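Local coordinates for protein NAD dependent epimerase/dehydratase family (PDB 5Y1F) that binds NAD+ and probably oxidises L-threonine at its beta carbon as a monomeric L-threonine dehydrogenase of the epimerase/dehydratase family, at residues F171-R182 / L244-L255. Residues are numbered along the deposited sequence; the frame is centred on the assembly and turned at random.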
loop_
_atom_site.group_PDB
_atom_site.type_symbol
_atom_site.label_atom_id
_atom_site.label_comp_id
_atom_site.label_asym_id
_atom_site.label_seq_id
_atom_site.Cartn_x
_atom_site.Cartn_y
_atom_site.Cartn_z
ATOM N N PHE A 171 -9.565 17.471 -5.344
ATOM C CA PHE A 171 -10.542 17.071 -6.287
ATOM C C PHE A 171 -11.695 18.100 -6.365
ATOM O O PHE A 171 -12.036 18.571 -7.468
ATOM C CB PHE A 171 -11.108 15.669 -5.963
ATOM C CG PHE A 171 -12.263 15.278 -6.825
ATOM C CD1 PHE A 171 -12.089 15.056 -8.145
ATOM C CD2 PHE A 171 -13.541 15.224 -6.324
ATOM C CE1 PHE A 171 -13.145 14.799 -8.980
ATOM C CE2 PHE A 171 -14.595 14.940 -7.153
ATOM C CZ PHE A 171 -14.401 14.712 -8.465
ATOM N N LYS A 172 -12.312 18.429 -5.232
ATOM C CA LYS A 172 -13.488 19.293 -5.276
ATOM C C LYS A 172 -13.149 20.718 -5.630
ATOM O O LYS A 172 -13.906 21.375 -6.366
ATOM C CB LYS A 172 -14.178 19.299 -3.922
ATOM C CG LYS A 172 -14.772 17.975 -3.543
ATOM C CD LYS A 172 -15.476 18.063 -2.201
ATOM C CE LYS A 172 -16.943 17.719 -2.308
ATOM N NZ LYS A 172 -17.328 16.977 -1.085
ATOM N N GLU A 173 -12.128 21.281 -5.015
ATOM C CA GLU A 173 -11.826 22.706 -5.155
ATOM C C GLU A 173 -10.961 22.952 -6.367
ATOM O O GLU A 173 -11.057 24.002 -7.008
ATOM C CB GLU A 173 -11.124 23.239 -3.928
ATOM C CG GLU A 173 -11.959 23.242 -2.694
ATOM C CD GLU A 173 -11.313 23.917 -1.503
ATOM O OE1 GLU A 173 -10.190 24.485 -1.613
ATOM O OE2 GLU A 173 -11.975 23.789 -0.433
ATOM N N HIS A 174 -10.102 22.002 -6.738
ATOM C CA HIS A 174 -9.100 22.244 -7.783
ATOM C C HIS A 174 -9.311 21.391 -9.010
ATOM O O HIS A 174 -8.537 21.500 -9.963
ATOM C CB HIS A 174 -7.676 22.131 -7.207
ATOM C CG HIS A 174 -7.381 23.157 -6.154
ATOM N ND1 HIS A 174 -6.883 22.867 -4.908
ATOM C CD2 HIS A 174 -7.656 24.488 -6.139
ATOM C CE1 HIS A 174 -6.809 23.977 -4.185
ATOM N NE2 HIS A 174 -7.305 24.964 -4.905
ATOM N N GLY A 175 -10.302 20.510 -9.013
ATOM C CA GLY A 175 -10.558 19.667 -10.168
ATOM C C GLY A 175 -9.475 18.644 -10.470
ATOM O O GLY A 175 -9.461 18.086 -11.554
ATOM N N ILE A 176 -8.682 18.260 -9.480
ATOM C CA ILE A 176 -7.631 17.250 -9.707
ATOM C C ILE A 176 -8.207 15.864 -9.554
ATOM O O ILE A 176 -8.791 15.530 -8.525
ATOM C CB ILE A 176 -6.464 17.441 -8.742
ATOM C CG1 ILE A 176 -5.835 18.816 -8.919
ATOM C CG2 ILE A 176 -5.447 16.334 -8.908
ATOM C CD1 ILE A 176 -5.526 19.221 -10.331
ATOM N N ASP A 177 -8.057 15.057 -10.593
ATOM C CA ASP A 177 -8.549 13.672 -10.551
ATOM C C ASP A 177 -7.529 12.804 -9.813
ATOM O O ASP A 177 -6.587 12.272 -10.409
ATOM C CB ASP A 177 -8.804 13.171 -11.970
ATOM C CG ASP A 177 -9.351 11.787 -12.012
ATOM O OD1 ASP A 177 -9.550 11.176 -10.938
ATOM O OD2 ASP A 177 -9.763 11.357 -13.093
ATOM N N VAL A 178 -7.685 12.817 -8.496
ATOM C CA VAL A 178 -6.869 12.017 -7.585
ATOM C C VAL A 178 -7.722 10.882 -7.027
ATOM O O VAL A 178 -8.883 11.115 -6.600
ATOM C CB VAL A 178 -6.274 12.879 -6.464
ATOM C CG1 VAL A 178 -7.312 13.725 -5.753
ATOM C CG2 VAL A 178 -5.529 12.027 -5.453
ATOM N N ARG A 179 -7.189 9.657 -7.084
ATOM C CA ARG A 179 -7.882 8.455 -6.627
ATOM C C ARG A 179 -6.983 7.746 -5.646
ATOM O O ARG A 179 -5.751 7.861 -5.685
ATOM C CB ARG A 179 -8.188 7.564 -7.827
ATOM C CG ARG A 179 -9.009 8.286 -8.872
ATOM C CD ARG A 179 -9.167 7.499 -10.134
ATOM N NE ARG A 179 -9.788 8.326 -11.182
ATOM C CZ ARG A 179 -10.359 7.845 -12.294
ATOM N NH1 ARG A 179 -10.470 6.557 -12.509
ATOM N NH2 ARG A 179 -10.858 8.715 -13.187
ATOM N N GLY A 180 -7.603 6.995 -4.742
ATOM C CA GLY A 180 -6.855 6.256 -3.755
ATOM C C GLY A 180 -7.664 5.142 -3.125
ATOM O O GLY A 180 -8.896 5.089 -3.228
ATOM N N ILE A 181 -6.926 4.227 -2.507
ATOM C CA ILE A 181 -7.464 3.037 -1.862
ATOM C C ILE A 181 -6.935 3.009 -0.447
ATOM O O ILE A 181 -5.713 3.258 -0.214
ATOM C CB ILE A 181 -7.031 1.783 -2.610
ATOM C CG1 ILE A 181 -7.681 1.727 -3.994
ATOM C CG2 ILE A 181 -7.359 0.529 -1.820
ATOM C CD1 ILE A 181 -7.080 0.703 -4.922
ATOM N N ARG A 182 -7.799 2.638 0.493
ATOM C CA ARG A 182 -7.359 2.298 1.865
ATOM C C ARG A 182 -6.827 0.865 1.859
ATOM O O ARG A 182 -7.549 -0.066 2.149
ATOM C CB ARG A 182 -8.527 2.414 2.827
ATOM C CG ARG A 182 -8.994 3.824 3.070
ATOM C CD ARG A 182 -10.330 3.875 3.742
ATOM N NE ARG A 182 -10.703 5.242 4.074
ATOM C CZ ARG A 182 -11.934 5.621 4.390
ATOM N NH1 ARG A 182 -12.954 4.742 4.387
ATOM N NH2 ARG A 182 -12.162 6.877 4.725
ATOM N N LEU A 244 -14.254 8.533 -14.645
ATOM C CA LEU A 244 -14.373 9.351 -13.466
ATOM C C LEU A 244 -15.813 9.457 -12.989
ATOM O O LEU A 244 -16.072 9.461 -11.786
ATOM C CB LEU A 244 -13.817 10.748 -13.741
ATOM C CG LEU A 244 -13.921 11.769 -12.622
ATOM C CD1 LEU A 244 -13.218 11.290 -11.361
ATOM C CD2 LEU A 244 -13.338 13.090 -13.141
ATOM N N ASP A 245 -16.764 9.608 -13.917
ATOM C CA ASP A 245 -18.153 9.784 -13.526
ATOM C C ASP A 245 -18.751 8.600 -12.797
ATOM O O ASP A 245 -19.782 8.763 -12.112
ATOM C CB ASP A 245 -19.047 10.225 -14.694
ATOM C CG ASP A 245 -19.440 9.087 -15.594
ATOM O OD1 ASP A 245 -20.592 9.100 -16.085
ATOM O OD2 ASP A 245 -18.615 8.174 -15.821
ATOM N N SER A 246 -18.118 7.434 -12.897
ATOM C CA SER A 246 -18.626 6.258 -12.189
ATOM C C SER A 246 -18.223 6.233 -10.701
ATOM O O SER A 246 -18.745 5.441 -9.924
ATOM C CB SER A 246 -18.166 4.972 -12.866
ATOM O OG SER A 246 -18.829 4.775 -14.105
ATOM N N LEU A 247 -17.304 7.099 -10.305
ATOM C CA LEU A 247 -16.774 7.064 -8.921
ATOM C C LEU A 247 -17.572 7.911 -7.977
ATOM O O LEU A 247 -17.723 9.113 -8.151
ATOM C CB LEU A 247 -15.312 7.523 -8.933
ATOM C CG LEU A 247 -14.381 6.737 -9.861
ATOM C CD1 LEU A 247 -12.964 7.289 -9.776
ATOM C CD2 LEU A 247 -14.415 5.247 -9.585
ATOM N N ASN A 248 -18.055 7.291 -6.918
ATOM C CA ASN A 248 -18.670 8.011 -5.836
ATOM C C ASN A 248 -17.727 8.409 -4.714
ATOM O O ASN A 248 -18.104 9.164 -3.814
ATOM C CB ASN A 248 -19.862 7.236 -5.304
ATOM C CG ASN A 248 -20.978 7.156 -6.316
ATOM O OD1 ASN A 248 -21.490 8.205 -6.727
ATOM N ND2 ASN A 248 -21.274 5.971 -6.829
ATOM N N TYR A 249 -16.524 7.841 -4.729
ATOM C CA TYR A 249 -15.456 8.172 -3.789
ATOM C C TYR A 249 -14.210 8.449 -4.631
ATOM O O TYR A 249 -14.148 8.086 -5.783
ATOM C CB TYR A 249 -15.260 7.018 -2.804
ATOM C CG TYR A 249 -16.492 6.809 -1.986
ATOM C CD1 TYR A 249 -17.523 5.985 -2.446
ATOM C CD2 TYR A 249 -16.710 7.509 -0.811
ATOM C CE1 TYR A 249 -18.724 5.910 -1.778
ATOM C CE2 TYR A 249 -17.923 7.426 -0.147
ATOM C CZ TYR A 249 -18.909 6.614 -0.645
ATOM O OH TYR A 249 -20.097 6.594 0.061
ATOM N N HIS A 250 -13.227 9.104 -4.019
ATOM C CA HIS A 250 -12.054 9.563 -4.748
ATOM C C HIS A 250 -10.785 9.060 -4.089
ATOM O O HIS A 250 -10.213 8.066 -4.550
ATOM C CB HIS A 250 -12.123 11.072 -4.981
ATOM C CG HIS A 250 -13.259 11.421 -5.870
ATOM N ND1 HIS A 250 -14.559 11.579 -5.450
ATOM C CD2 HIS A 250 -13.299 11.314 -7.205
ATOM C CE1 HIS A 250 -15.327 11.706 -6.531
ATOM N NE2 HIS A 250 -14.595 11.503 -7.595
ATOM N N SER A 251 -10.406 9.636 -2.952
ATOM C CA SER A 251 -9.109 9.344 -2.324
ATOM C C SER A 251 -9.065 8.104 -1.454
ATOM O O SER A 251 -7.991 7.674 -1.029
ATOM C CB SER A 251 -8.701 10.492 -1.405
ATOM O OG SER A 251 -9.533 10.555 -0.260
ATOM N N ASN A 252 -10.202 7.489 -1.172
ATOM C CA ASN A 252 -10.315 6.666 0.004
ATOM C C ASN A 252 -11.239 5.459 -0.079
ATOM O O ASN A 252 -11.854 5.100 0.904
ATOM C CB ASN A 252 -10.744 7.544 1.171
ATOM C CG ASN A 252 -12.077 8.193 0.960
ATOM O OD1 ASN A 252 -12.743 8.030 -0.081
ATOM N ND2 ASN A 252 -12.457 9.048 1.946
ATOM N N TYR A 253 -11.225 4.744 -1.183
ATOM C CA TYR A 253 -12.013 3.507 -1.240
ATOM C C TYR A 253 -11.583 2.490 -0.232
ATOM O O TYR A 253 -10.429 2.032 -0.270
ATOM C CB TYR A 253 -11.936 2.881 -2.615
ATOM C CG TYR A 253 -12.930 3.470 -3.621
ATOM C CD1 TYR A 253 -14.262 3.023 -3.656
ATOM C CD2 TYR A 253 -12.554 4.451 -4.530
ATOM C CE1 TYR A 253 -15.188 3.562 -4.519
ATOM C CE2 TYR A 253 -13.474 4.930 -5.435
ATOM C CZ TYR A 253 -14.785 4.542 -5.377
ATOM O OH TYR A 253 -15.704 5.078 -6.310
ATOM N N ASN A 254 -12.528 1.972 0.556
ATOM C CA ASN A 254 -12.298 0.720 1.255
ATOM C C ASN A 254 -12.044 -0.384 0.263
ATOM O O ASN A 254 -12.605 -0.384 -0.843
ATOM C CB ASN A 254 -13.529 0.333 2.077
ATOM C CG ASN A 254 -13.637 1.045 3.398
ATOM O OD1 ASN A 254 -12.842 1.944 3.742
ATOM N ND2 ASN A 254 -14.664 0.680 4.178
ATOM N N LEU A 255 -11.238 -1.370 0.634
ATOM C CA LEU A 255 -10.866 -2.472 -0.254
ATOM C C LEU A 255 -10.588 -3.697 0.576
ATOM O O LEU A 255 -9.794 -3.638 1.523
ATOM C CB LEU A 255 -9.656 -2.107 -1.095
ATOM C CG LEU A 255 -9.524 -2.978 -2.356
ATOM C CD1 LEU A 255 -10.467 -2.504 -3.455
ATOM C CD2 LEU A 255 -8.078 -3.049 -2.854
HETATM O O HOH W 1 -9.773 -1.276 3.106
#
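A short parallel strand pairing at the border of the NAD-binding Rossmann sheet joins Ile-181 to Tyr-253, with strand 178-187 also paired to 125-131. Two backbone bonds define it, Tyr-253 N to Gly-180 O (3.1 Å) and Arg-182 N to Tyr-253 O (2.8 Å). Gly-180 N to His-250 O (2.8 Å) extends it backwards. Gly-180 CA makes a CA-H...O contact with Ser-251 O (3.3 Å), so a beta carbon here would probably clash. Beyond the pairing, water 1 links Arg-182 O to Leu-255 N. From helix 155-174, the Phe-171 ring stacks face to face on that of His-250, centroids 3.8 Å apart and planes 17° apart. Arg-179 holds Asp-177 side-on through NE and NH2, while Leu-247 CD1 lies over one face of the Arg-179 guanidinium, 3.6 Å from NE; Arg-179 NH1 reaches Leu-239 O. The extended Arg-182 chain sends NH1 to Asn-254 OD1 (2.9 Å, 169° at the hydrogen), the acceptor lying in the guanidinium plane, and Asn-252 O sits over one face. Arg-182 NE forms a salt bridge with Glu-164. An alanine at Arg-182 is likely to leave Glu-164 without its cationic mate and the Asn-254 amide less firmly oriented. One buried guanidinium thus couples strand and helix, with the Arg-182 side chain about 7 Å from the bound NAD.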